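Structural polyprotein, VP3 (PDB 5CDD) probably serves as a structural subunit of the icosahedral capsid of Israeli acute paralysis virus, packing with the other capsid proteins into the shell. Local coordinates at residues His67-Lys79 against Leu238-Asp250. Residues are numbered along the deposited sequence; the frame is centred on the assembly and turned at random.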
ATOM      1  N   HIS B  67      28.367  -5.441  56.510  1.00 36.41           N
ATOM      2  CA  HIS B  67      29.219  -5.423  57.693  1.00 36.37           C
ATOM      3  C   HIS B  67      28.569  -4.840  58.942  1.00 37.03           C
ATOM      4  O   HIS B  67      27.716  -3.958  58.865  1.00 36.79           O
ATOM      5  CB  HIS B  67      30.493  -4.625  57.410  1.00 35.69           C
ATOM      6  CG  HIS B  67      31.229  -5.068  56.187  1.00 35.96           C
ATOM      7  ND1 HIS B  67      31.750  -6.335  56.052  1.00 36.71           N
ATOM      8  CD2 HIS B  67      31.527  -4.411  55.041  1.00 36.08           C
ATOM      9  CE1 HIS B  67      32.338  -6.442  54.873  1.00 37.45           C
ATOM     10  NE2 HIS B  67      32.216  -5.289  54.240  1.00 37.23           N
ATOM     11  N   VAL B  68      28.995  -5.352  60.091  1.00 38.05           N
ATOM     12  CA  VAL B  68      28.537  -4.888  61.394  1.00 38.05           C
ATOM     13  C   VAL B  68      29.810  -4.883  62.235  1.00 38.96           C
ATOM     14  O   VAL B  68      30.085  -5.824  62.979  1.00 39.17           O
ATOM     15  CB  VAL B  68      27.503  -5.844  62.033  1.00 36.52           C
ATOM     16  CG1 VAL B  68      27.083  -5.309  63.392  1.00 33.69           C
ATOM     17  CG2 VAL B  68      26.285  -5.976  61.135  1.00 36.34           C
ATOM     18  N   LEU B  69      30.592  -3.818  62.089  1.00 39.98           N
ATOM     19  CA  LEU B  69      31.861  -3.669  62.792  1.00 40.80           C
ATOM     20  C   LEU B  69      31.725  -3.267  64.257  1.00 42.01           C
ATOM     21  O   LEU B  69      30.665  -2.828  64.704  1.00 42.53           O
ATOM     22  CB  LEU B  69      32.719  -2.631  62.069  1.00 39.77           C
ATOM     23  CG  LEU B  69      32.837  -2.777  60.550  1.00 38.65           C
ATOM     24  CD1 LEU B  69      33.547  -1.560  59.987  1.00 38.42           C
ATOM     25  CD2 LEU B  69      33.581  -4.053  60.196  1.00 37.43           C
ATOM     26  N   THR B  70      32.819  -3.421  64.998  1.00 43.47           N
ATOM     27  CA  THR B  70      32.858  -3.059  66.410  1.00 43.91           C
ATOM     28  C   THR B  70      33.920  -1.985  66.607  1.00 43.80           C
ATOM     29  O   THR B  70      35.104  -2.207  66.345  1.00 44.29           O
ATOM     30  CB  THR B  70      33.208  -4.270  67.308  1.00 43.82           C
ATOM     31  OG1 THR B  70      32.238  -5.309  67.116  1.00 45.49           O
ATOM     32  CG2 THR B  70      33.208  -3.859  68.775  1.00 43.10           C
ATOM     33  N   TRP B  71      33.490  -0.812  67.054  1.00 42.98           N
ATOM     34  CA  TRP B  71      34.407   0.288  67.294  1.00 42.82           C
ATOM     35  C   TRP B  71      34.524   0.489  68.802  1.00 44.52           C
ATOM     36  O   TRP B  71      33.557   0.852  69.471  1.00 44.84           O
ATOM     37  CB  TRP B  71      33.892   1.555  66.605  1.00 40.94           C
ATOM     38  CG  TRP B  71      34.795   2.745  66.740  1.00 39.63           C
ATOM     39  CD1 TRP B  71      36.127   2.740  67.045  1.00 39.00           C
ATOM     40  CD2 TRP B  71      34.439   4.116  66.524  1.00 38.73           C
ATOM     41  NE1 TRP B  71      36.622   4.022  67.033  1.00 38.68           N
ATOM     42  CE2 TRP B  71      35.608   4.886  66.715  1.00 38.42           C
ATOM     43  CE3 TRP B  71      33.246   4.767  66.185  1.00 38.33           C
ATOM     44  CZ2 TRP B  71      35.618   6.279  66.578  1.00 38.23           C
ATOM     45  CZ3 TRP B  71      33.256   6.153  66.048  1.00 37.99           C
ATOM     46  CH2 TRP B  71      34.437   6.892  66.244  1.00 38.06           C
ATOM     47  N   LYS B  72      35.716   0.233  69.330  1.00 46.29           N
ATOM     48  CA  LYS B  72      35.977   0.355  70.759  1.00 47.55           C
ATOM     49  C   LYS B  72      36.681   1.658  71.095  1.00 48.05           C
ATOM     50  O   LYS B  72      37.313   2.275  70.240  1.00 47.85           O
ATOM     51  CB  LYS B  72      36.858  -0.801  71.228  1.00 48.06           C
ATOM     52  CG  LYS B  72      36.365  -2.167  70.814  1.00 49.06           C
ATOM     53  CD  LYS B  72      37.397  -3.229  71.131  1.00 49.75           C
ATOM     54  CE  LYS B  72      36.953  -4.584  70.618  1.00 50.93           C
ATOM     55  NZ  LYS B  72      37.986  -5.628  70.852  1.00 51.92           N
ATOM     56  N   THR B  73      36.572   2.067  72.353  1.00 49.64           N
ATOM     57  CA  THR B  73      37.230   3.280  72.802  1.00 51.14           C
ATOM     58  C   THR B  73      38.725   2.970  72.842  1.00 51.53           C
ATOM     59  O   THR B  73      39.555   3.857  73.019  1.00 51.30           O
ATOM     60  CB  THR B  73      36.734   3.684  74.203  1.00 50.83           C
ATOM     61  OG1 THR B  73      36.985   2.615  75.121  1.00 50.85           O
ATOM     62  CG2 THR B  73      35.235   3.975  74.169  1.00 51.40           C
ATOM     63  N   THR B  74      39.047   1.695  72.646  1.00 52.23           N
ATOM     64  CA  THR B  74      40.420   1.208  72.654  1.00 52.94           C
ATOM     65  C   THR B  74      41.120   1.312  71.295  1.00 54.06           C
ATOM     66  O   THR B  74      42.341   1.440  71.236  1.00 54.26           O
ATOM     67  CB  THR B  74      40.459  -0.267  73.142  1.00 52.78           C
ATOM     68  OG1 THR B  74      40.769  -0.295  74.540  1.00 52.76           O
ATOM     69  CG2 THR B  74      41.479  -1.088  72.362  1.00 52.80           C
ATOM     70  N   ASP B  75      40.354   1.254  70.211  1.00 54.63           N
ATOM     71  CA  ASP B  75      40.927   1.344  68.871  1.00 54.38           C
ATOM     72  C   ASP B  75      41.735   2.625  68.665  1.00 53.77           C
ATOM     73  O   ASP B  75      41.380   3.691  69.169  1.00 53.10           O
ATOM     74  CB  ASP B  75      39.819   1.254  67.823  1.00 55.60           C
ATOM     75  CG  ASP B  75      39.061  -0.056  67.894  1.00 56.83           C
ATOM     76  OD1 ASP B  75      39.697  -1.128  67.798  1.00 57.68           O
ATOM     77  OD2 ASP B  75      37.825  -0.015  68.038  1.00 57.37           O
ATOM     78  N   ALA B  76      42.828   2.503  67.920  1.00 53.30           N
ATOM     79  CA  ALA B  76      43.708   3.628  67.633  1.00 53.45           C
ATOM     80  C   ALA B  76      43.210   4.430  66.443  1.00 53.50           C
ATOM     81  O   ALA B  76      42.504   3.908  65.583  1.00 54.95           O
ATOM     82  CB  ALA B  76      45.104   3.119  67.358  1.00 52.46           C
ATOM     83  N   ILE B  77      43.595   5.700  66.388  1.00 52.75           N
ATOM     84  CA  ILE B  77      43.181   6.560  65.287  1.00 52.96           C
ATOM     85  C   ILE B  77      43.983   6.288  64.014  1.00 53.79           C
ATOM     86  O   ILE B  77      45.044   5.662  64.048  1.00 53.99           O
ATOM     87  CB  ILE B  77      43.332   8.051  65.648  1.00 52.19           C
ATOM     88  CG1 ILE B  77      44.803   8.377  65.917  1.00 52.29           C
ATOM     89  CG2 ILE B  77      42.485   8.369  66.866  1.00 50.69           C
ATOM     90  CD1 ILE B  77      45.084   9.851  66.117  1.00 51.93           C
ATOM     91  N   GLN B  78      43.468   6.781  62.893  1.00 54.59           N
ATOM     92  CA  GLN B  78      44.106   6.600  61.596  1.00 54.59           C
ATOM     93  C   GLN B  78      44.529   5.150  61.347  1.00 53.33           C
ATOM     94  O   GLN B  78      45.572   4.892  60.756  1.00 52.34           O
ATOM     95  CB  GLN B  78      45.312   7.535  61.462  1.00 56.10           C
ATOM     96  CG  GLN B  78      44.953   9.012  61.508  1.00 60.72           C
ATOM     97  CD  GLN B  78      46.066   9.889  60.980  1.00 64.70           C
ATOM     98  OE1 GLN B  78      47.197   9.841  61.466  1.00 65.76           O
ATOM     99  NE2 GLN B  78      45.750  10.704  59.982  1.00 67.55           N
ATOM    100  N   LYS B  79      43.711   4.210  61.808  1.00 52.55           N
ATOM    101  CA  LYS B  79      43.965   2.785  61.624  1.00 52.65           C
ATOM    102  C   LYS B  79      42.642   2.145  61.221  1.00 52.31           C
ATOM    103  O   LYS B  79      41.664   2.217  61.966  1.00 52.61           O
ATOM    104  CB  LYS B  79      44.475   2.149  62.923  1.00 52.95           C
ATOM    105  CG  LYS B  79      44.745   0.653  62.807  1.00 54.30           C
ATOM    106  CD  LYS B  79      45.177   0.033  64.130  1.00 55.90           C
ATOM    107  CE  LYS B  79      45.260  -1.489  64.027  1.00 57.12           C
ATOM    108  NZ  LYS B  79      43.952  -2.092  63.636  1.00 58.49           N
ATOM    109  N   LEU B 238      37.113   1.765  49.965  1.00 33.89           N
ATOM    110  CA  LEU B 238      36.773   2.734  50.997  1.00 35.20           C
ATOM    111  C   LEU B 238      37.496   2.290  52.255  1.00 36.49           C
ATOM    112  O   LEU B 238      37.722   1.099  52.454  1.00 36.96           O
ATOM    113  CB  LEU B 238      35.269   2.749  51.266  1.00 34.56           C
ATOM    114  CG  LEU B 238      34.342   3.384  50.237  1.00 34.77           C
ATOM    115  CD1 LEU B 238      32.909   3.203  50.673  1.00 34.50           C
ATOM    116  CD2 LEU B 238      34.644   4.856  50.104  1.00 33.55           C
ATOM    117  N   CYS B 239      37.849   3.241  53.106  1.00 37.96           N
ATOM    118  CA  CYS B 239      38.551   2.912  54.334  1.00 38.47           C
ATOM    119  C   CYS B 239      37.944   3.663  55.511  1.00 38.67           C
ATOM    120  O   CYS B 239      37.812   4.887  55.475  1.00 38.62           O
ATOM    121  CB  CYS B 239      40.032   3.258  54.186  1.00 38.82           C
ATOM    122  SG  CYS B 239      41.078   2.584  55.480  1.00 40.19           S
ATOM    123  N   ILE B 240      37.573   2.919  56.550  1.00 38.96           N
ATOM    124  CA  ILE B 240      36.972   3.506  57.742  1.00 39.08           C
ATOM    125  C   ILE B 240      37.974   3.538  58.899  1.00 39.85           C
ATOM    126  O   ILE B 240      38.251   2.512  59.525  1.00 39.84           O
ATOM    127  CB  ILE B 240      35.720   2.709  58.170  1.00 38.49           C
ATOM    128  CG1 ILE B 240      34.765   2.577  56.982  1.00 36.41           C
ATOM    129  CG2 ILE B 240      35.022   3.413  59.323  1.00 37.86           C
ATOM    130  CD1 ILE B 240      33.536   1.741  57.268  1.00 34.91           C
ATOM    131  N   ARG B 241      38.511   4.724  59.178  1.00 40.45           N
ATOM    132  CA  ARG B 241      39.489   4.897  60.248  1.00 40.74           C
ATOM    133  C   ARG B 241      39.078   6.017  61.197  1.00 41.71           C
ATOM    134  O   ARG B 241      38.600   7.065  60.764  1.00 42.66           O
ATOM    135  CB  ARG B 241      40.863   5.230  59.658  1.00 39.61           C
ATOM    136  CG  ARG B 241      41.349   4.250  58.610  1.00 39.83           C
ATOM    137  CD  ARG B 241      42.750   4.597  58.135  1.00 38.14           C
ATOM    138  NE  ARG B 241      42.858   5.988  57.708  1.00 37.56           N
ATOM    139  CZ  ARG B 241      43.909   6.493  57.072  1.00 37.41           C
ATOM    140  NH1 ARG B 241      44.947   5.719  56.786  1.00 36.40           N
ATOM    141  NH2 ARG B 241      43.926   7.773  56.726  1.00 36.59           N
ATOM    142  N   PRO B 242      39.257   5.806  62.510  1.00 42.18           N
ATOM    143  CA  PRO B 242      38.892   6.832  63.490  1.00 42.67           C
ATOM    144  C   PRO B 242      39.823   8.040  63.415  1.00 44.15           C
ATOM    145  O   PRO B 242      41.042   7.886  63.350  1.00 44.43           O
ATOM    146  CB  PRO B 242      39.024   6.099  64.825  1.00 41.64           C
ATOM    147  CG  PRO B 242      38.800   4.659  64.459  1.00 41.80           C
ATOM    148  CD  PRO B 242      39.573   4.533  63.179  1.00 41.85           C
ATOM    149  N   VAL B 243      39.249   9.238  63.408  1.00 46.51           N
ATOM    150  CA  VAL B 243      40.041  10.465  63.376  1.00 48.81           C
ATOM    151  C   VAL B 243      40.215  10.892  64.828  1.00 50.49           C
ATOM    152  O   VAL B 243      41.282  11.349  65.240  1.00 50.52           O
ATOM    153  CB  VAL B 243      39.315  11.588  62.604  1.00 48.84           C
ATOM    154  CG1 VAL B 243      40.078  12.895  62.739  1.00 50.68           C
ATOM    155  CG2 VAL B 243      39.191  11.211  61.146  1.00 49.03           C
ATOM    156  N   THR B 244      39.138  10.729  65.589  1.00 51.88           N
ATOM    157  CA  THR B 244      39.101  11.055  67.007  1.00 51.97           C
ATOM    158  C   THR B 244      38.673   9.788  67.738  1.00 52.89           C
ATOM    159  O   THR B 244      37.613   9.230  67.457  1.00 53.83           O
ATOM    160  CB  THR B 244      38.085  12.177  67.296  1.00 51.52           C
ATOM    161  OG1 THR B 244      38.532  13.393  66.684  1.00 51.52           O
ATOM    162  CG2 THR B 244      37.928  12.389  68.796  1.00 51.42           C
ATOM    163  N   LYS B 245      39.503   9.336  68.671  1.00 53.27           N
ATOM    164  CA  LYS B 245      39.221   8.125  69.433  1.00 53.61           C
ATOM    165  C   LYS B 245      37.803   8.135  70.005  1.00 52.95           C
ATOM    166  O   LYS B 245      37.240   9.196  70.272  1.00 52.57           O
ATOM    167  CB  LYS B 245      40.250   7.980  70.556  1.00 54.81           C
ATOM    168  CG  LYS B 245      40.546   6.543  70.937  1.00 57.32           C
ATOM    169  CD  LYS B 245      41.839   6.448  71.726  1.00 57.88           C
ATOM    170  CE  LYS B 245      42.250   5.002  71.936  1.00 58.87           C
ATOM    171  NZ  LYS B 245      43.553   4.895  72.649  1.00 59.95           N
ATOM    172  N   LEU B 246      37.228   6.948  70.184  1.00 52.38           N
ATOM    173  CA  LEU B 246      35.873   6.832  70.715  1.00 52.07           C
ATOM    174  C   LEU B 246      35.829   7.146  72.209  1.00 53.97           C
ATOM    175  O   LEU B 246      36.563   6.557  73.000  1.00 53.43           O
ATOM    176  CB  LEU B 246      35.327   5.423  70.478  1.00 49.03           C
ATOM    177  CG  LEU B 246      33.899   5.173  70.974  1.00 46.91           C
ATOM    178  CD1 LEU B 246      32.932   6.082  70.231  1.00 45.67           C
ATOM    179  CD2 LEU B 246      33.525   3.717  70.765  1.00 44.88           C
ATOM    180  N   MET B 247      34.960   8.076  72.587  1.00 56.66           N
ATOM    181  CA  MET B 247      34.807   8.479  73.981  1.00 58.98           C
ATOM    182  C   MET B 247      33.474   7.955  74.489  1.00 59.41           C
ATOM    183  O   MET B 247      32.497   7.937  73.748  1.00 59.40           O
ATOM    184  CB  MET B 247      34.839  10.001  74.079  1.00 61.70           C
ATOM    185  CG  MET B 247      36.140  10.616  73.598  1.00 65.18           C
ATOM    186  SD  MET B 247      37.451  10.534  74.839  1.00 69.61           S
ATOM    187  CE  MET B 247      38.063   8.870  74.647  1.00 67.79           C
ATOM    188  N   ALA B 248      33.424   7.533  75.747  1.00 60.35           N
ATOM    189  CA  ALA B 248      32.185   7.002  76.293  1.00 60.87           C
ATOM    190  C   ALA B 248      32.164   6.928  77.809  1.00 61.32           C
ATOM    191  O   ALA B 248      33.006   6.266  78.408  1.00 61.57           O
ATOM    192  CB  ALA B 248      31.933   5.621  75.723  1.00 60.44           C
ATOM    193  N   PRO B 249      31.197   7.609  78.454  1.00 61.50           N
ATOM    194  CA  PRO B 249      31.122   7.561  79.916  1.00 61.59           C
ATOM    195  C   PRO B 249      30.945   6.087  80.273  1.00 62.53           C
ATOM    196  O   PRO B 249      30.602   5.278  79.406  1.00 63.16           O
ATOM    197  CB  PRO B 249      29.864   8.370  80.223  1.00 60.92           C
ATOM    198  CG  PRO B 249      29.793   9.334  79.087  1.00 61.01           C
ATOM    199  CD  PRO B 249      30.129   8.464  77.908  1.00 61.66           C
ATOM    200  N   ASP B 250      31.171   5.720  81.528  1.00 63.53           N
ATOM    201  CA  ASP B 250      31.009   4.321  81.896  1.00 64.86           C
ATOM    202  C   ASP B 250      29.552   3.984  82.196  1.00 63.77           C
ATOM    203  O   ASP B 250      29.234   2.863  82.595  1.00 63.26           O
ATOM    204  CB  ASP B 250      31.910   3.961  83.083  1.00 68.57           C
ATOM    205  CG  ASP B 250      31.516   4.671  84.356  1.00 73.20           C
ATOM    206  OD1 ASP B 250      30.832   5.712  84.271  1.00 75.45           O
ATOM    207  OD2 ASP B 250      31.901   4.189  85.443  1.00 75.39           O
TER
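Strand 67-72 and strand 245-247 run at 77° to each other, and the loop 73-79 then folds back over 241-245. The setting is the jelly-roll beta sandwich of picornavirus-like capsid proteins. Strand 67-72 pairs with strand 255-265 in one sheet, while strand 236-247 pairs with strand 150-159 in the other. A classic beta bulge, V243 and T244 facing R152, breaks the second strand. W71 is buried between the two sheets, with V256 also against its side chain. Its CG lies anti to the backbone N (chi1 -178°), which sends the indole toward the bulge. L246 CB sits over one ring face in a CH-pi contact, 4.1 Å from the centroid of the five-membered ring. P242 meets the indole obliquely, with CG 3.4 Å from NE1. T244 O lies at the ring edge, near CZ2. Farther along the strands, L69 CD1 and I240 CD1 make a looser apolar contact.

A type I turn from K72 to D75 starts the loop. K72 N donates to D75 OD2, linking the first and last residues of the turn, and OD2 also lies at the indole edge. T73 lays CG2 against L246 CG, 3.7 Å away. The extended chain of K245 runs past the turn, where its CE meets T73 O and D75 O.

One hydrogen bond joins the two segments: Q78 N donates to P242 O at 2.7 Å, backbone to backbone. The bond is nearly straight at the hydrogen, 165°. I77 CG2 packs beside V243 O and K245 N. R241 runs alongside Q78, with Q78 CA over one face of the guanidinium. That group is held by a salt bridge to E154 and hydrogen bonds to A183 O and L178 O. The aliphatic part of R241 follows the loop backbone, CG lying 3.6 Å from K79 C.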